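Member of DUF4221 family (Bacteroides vulgatus, PDB 3S9J) is of unknown function but folds as a six-bladed beta-propeller and is probably made as a lipoprotein. Local coordinates at residues Gln33-Gly38 with Asp273-Val278. Numbering follows the deposited sequence.
Sequences QFEENG and DKYRNV
Tyr275 points the hydroxyl edge of its ring at Gln33 and Glu35, and both NE2 of Gln33 and OE2 of Glu35 lie near the ring plane. One ring face carries CG of the neighbouring Lys274, 3.7 Å above the plane and offset toward the rim. The Gln33 amide stands almost perpendicular to the ring, at 88°, whereas the Glu35 carboxylate is turned by 40°. Both side chains meet the tyrosine tip to tip. Gln33 NE2 donates to Tyr275 OH over 2.9 Å in a nearly straight bond (167°) within the amide plane. The hydroxyl in turn donates to the anti lone pair of Glu35 OE2, at 2.6 Å. At the amide's other end, Lys274 NZ donates a hydrogen bond to Gln33 OE1 (2.8 Å), in the carbonyl plane and on a lone pair. With Gln33 CG anti to the backbone N, a bend at chi2 swings CD toward the loop. An alanine in place of Gln33 would probably leave the Lys274 ammonium without its carbonyl acceptor and the Tyr275 hydroxyl without its N-H donor. Asp273 OD1 accepts from Tyr275 N, an Asx turn, and from Arg276 N, extending it to an Asx motif, while OD2 takes Arg276 NE in a salt bridge (2.7 Å). The long side chains of Lys274 and Tyr275 reach from the loop between strands 266-273 and 278-284 to strand 31-36 of another propeller blade, past strand 327-334, where Gln33 touches Phe332. Glu35 OE1 pairs with Arg335, and Gln33 NE2 also bonds Glu40. The result is a surface chain of hydrogen bonds, lysine to amide to phenol to carboxylate, in which the nearby arginine would be expected to favour a charged Glu35 and the carboxylate to polarise the tyrosine O-H.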
loop_
_atom_site.group_PDB
_atom_site.type_symbol
_atom_site.label_atom_id
_atom_site.label_comp_id
_atom_site.label_asym_id
_atom_site.label_seq_id
_atom_site.Cartn_x
_atom_site.Cartn_y
_atom_site.Cartn_z
ATOM N N GLN A 33 -3.452 -8.594 5.928
ATOM C CA GLN A 33 -4.290 -9.411 6.795
ATOM C C GLN A 33 -5.315 -10.154 5.927
ATOM O O GLN A 33 -5.843 -9.613 4.941
ATOM C CB GLN A 33 -4.966 -8.524 7.853
ATOM C CG GLN A 33 -5.777 -9.246 8.910
ATOM C CD GLN A 33 -7.260 -9.410 8.556
ATOM O OE1 GLN A 33 -7.657 -9.207 7.411
ATOM N NE2 GLN A 33 -8.079 -9.779 9.557
ATOM N N PHE A 34 -5.617 -11.387 6.338
ATOM C CA PHE A 34 -6.638 -12.200 5.695
ATOM C C PHE A 34 -7.242 -13.191 6.691
ATOM O O PHE A 34 -6.670 -13.446 7.742
ATOM C CB PHE A 34 -6.083 -12.921 4.468
ATOM C CG PHE A 34 -5.127 -14.036 4.776
ATOM C CD1 PHE A 34 -3.802 -13.774 5.023
ATOM C CD2 PHE A 34 -5.547 -15.357 4.773
ATOM C CE1 PHE A 34 -2.912 -14.781 5.313
ATOM C CE2 PHE A 34 -4.674 -16.383 5.048
ATOM C CZ PHE A 34 -3.324 -16.104 5.306
ATOM N N GLU A 35 -8.424 -13.684 6.338
ATOM C CA GLU A 35 -9.104 -14.728 7.084
ATOM C C GLU A 35 -9.058 -16.034 6.337
ATOM O O GLU A 35 -9.191 -16.051 5.123
ATOM C CB GLU A 35 -10.553 -14.329 7.315
ATOM C CG GLU A 35 -10.729 -13.039 8.139
ATOM C CD GLU A 35 -11.452 -13.215 9.435
ATOM O OE1 GLU A 35 -11.842 -14.355 9.764
ATOM O OE2 GLU A 35 -11.659 -12.210 10.144
ATOM N N GLU A 36 -8.857 -17.122 7.082
ATOM C CA GLU A 36 -8.873 -18.461 6.545
ATOM C C GLU A 36 -9.255 -19.442 7.653
ATOM O O GLU A 36 -8.783 -19.340 8.784
ATOM C CB GLU A 36 -7.522 -18.835 5.958
ATOM C CG GLU A 36 -7.545 -20.132 5.138
ATOM C CD GLU A 36 -6.244 -20.463 4.415
ATOM O OE1 GLU A 36 -5.399 -19.558 4.244
ATOM O OE2 GLU A 36 -6.055 -21.648 4.015
ATOM N N ASN A 37 -10.138 -20.374 7.322
ATOM C CA ASN A 37 -10.560 -21.418 8.249
ATOM C C ASN A 37 -11.058 -20.857 9.583
ATOM O O ASN A 37 -10.805 -21.441 10.624
ATOM C CB ASN A 37 -9.403 -22.390 8.503
ATOM C CG ASN A 37 -8.912 -23.077 7.229
ATOM O OD1 ASN A 37 -9.697 -23.386 6.333
ATOM N ND2 ASN A 37 -7.602 -23.315 7.156
ATOM N N GLY A 38 -11.721 -19.705 9.558
ATOM C CA GLY A 38 -12.297 -19.120 10.778
ATOM C C GLY A 38 -11.363 -18.300 11.656
ATOM O O GLY A 38 -11.774 -17.880 12.730
ATOM N N ASP A 273 -11.479 -0.434 6.563
ATOM C CA ASP A 273 -11.656 -1.319 7.705
ATOM C C ASP A 273 -12.983 -2.068 7.494
ATOM O O ASP A 273 -14.068 -1.489 7.690
ATOM C CB ASP A 273 -11.702 -0.464 8.986
ATOM C CG ASP A 273 -11.864 -1.276 10.264
ATOM O OD1 ASP A 273 -12.446 -2.396 10.222
ATOM O OD2 ASP A 273 -11.397 -0.761 11.324
ATOM N N LYS A 274 -12.876 -3.337 7.084
ATOM C CA LYS A 274 -14.042 -4.183 6.743
ATOM C C LYS A 274 -14.854 -4.581 7.973
ATOM O O LYS A 274 -16.004 -4.962 7.834
ATOM C CB LYS A 274 -13.615 -5.448 5.952
ATOM C CG LYS A 274 -12.774 -6.485 6.728
ATOM C CD LYS A 274 -12.047 -7.532 5.794
ATOM C CE LYS A 274 -10.761 -8.159 6.478
ATOM N NZ LYS A 274 -9.983 -9.369 5.853
ATOM N N TYR A 275 -14.260 -4.491 9.165
ATOM C CA TYR A 275 -14.923 -4.913 10.405
ATOM C C TYR A 275 -15.789 -3.810 10.969
ATOM O O TYR A 275 -16.904 -4.047 11.399
ATOM C CB TYR A 275 -13.913 -5.410 11.446
ATOM C CG TYR A 275 -13.119 -6.597 10.919
ATOM C CD1 TYR A 275 -13.686 -7.862 10.881
ATOM C CD2 TYR A 275 -11.824 -6.430 10.429
ATOM C CE1 TYR A 275 -12.992 -8.959 10.361
ATOM C CE2 TYR A 275 -11.091 -7.527 9.928
ATOM C CZ TYR A 275 -11.678 -8.787 9.891
ATOM O OH TYR A 275 -10.989 -9.856 9.394
ATOM N N ARG A 276 -15.274 -2.592 10.967
ATOM C CA ARG A 276 -16.010 -1.450 11.522
ATOM C C ARG A 276 -16.655 -0.566 10.447
ATOM O O ARG A 276 -17.408 0.350 10.780
ATOM C CB ARG A 276 -15.074 -0.642 12.430
ATOM C CG ARG A 276 -14.907 -1.284 13.799
ATOM C CD ARG A 276 -13.577 -1.033 14.404
ATOM N NE ARG A 276 -12.556 -1.695 13.619
ATOM C CZ ARG A 276 -12.127 -2.943 13.811
ATOM N NH1 ARG A 276 -12.579 -3.681 14.833
ATOM N NH2 ARG A 276 -11.222 -3.442 12.982
ATOM N N ASN A 277 -16.396 -0.864 9.175
ATOM C CA ASN A 277 -16.930 -0.100 8.043
ATOM C C ASN A 277 -16.542 1.400 8.078
ATOM O O ASN A 277 -17.386 2.296 7.952
ATOM C CB ASN A 277 -18.463 -0.279 7.963
ATOM C CG ASN A 277 -19.027 0.021 6.581
ATOM O OD1 ASN A 277 -18.324 -0.030 5.574
ATOM N ND2 ASN A 277 -20.333 0.306 6.528
ATOM N N VAL A 278 -15.246 1.637 8.255
ATOM C CA VAL A 278 -14.649 2.974 8.270
ATOM C C VAL A 278 -13.406 2.968 7.393
ATOM O O VAL A 278 -12.976 1.916 6.942
ATOM C CB VAL A 278 -14.286 3.422 9.723
ATOM C CG1 VAL A 278 -15.537 3.543 10.590
ATOM C CG2 VAL A 278 -13.300 2.459 10.359
#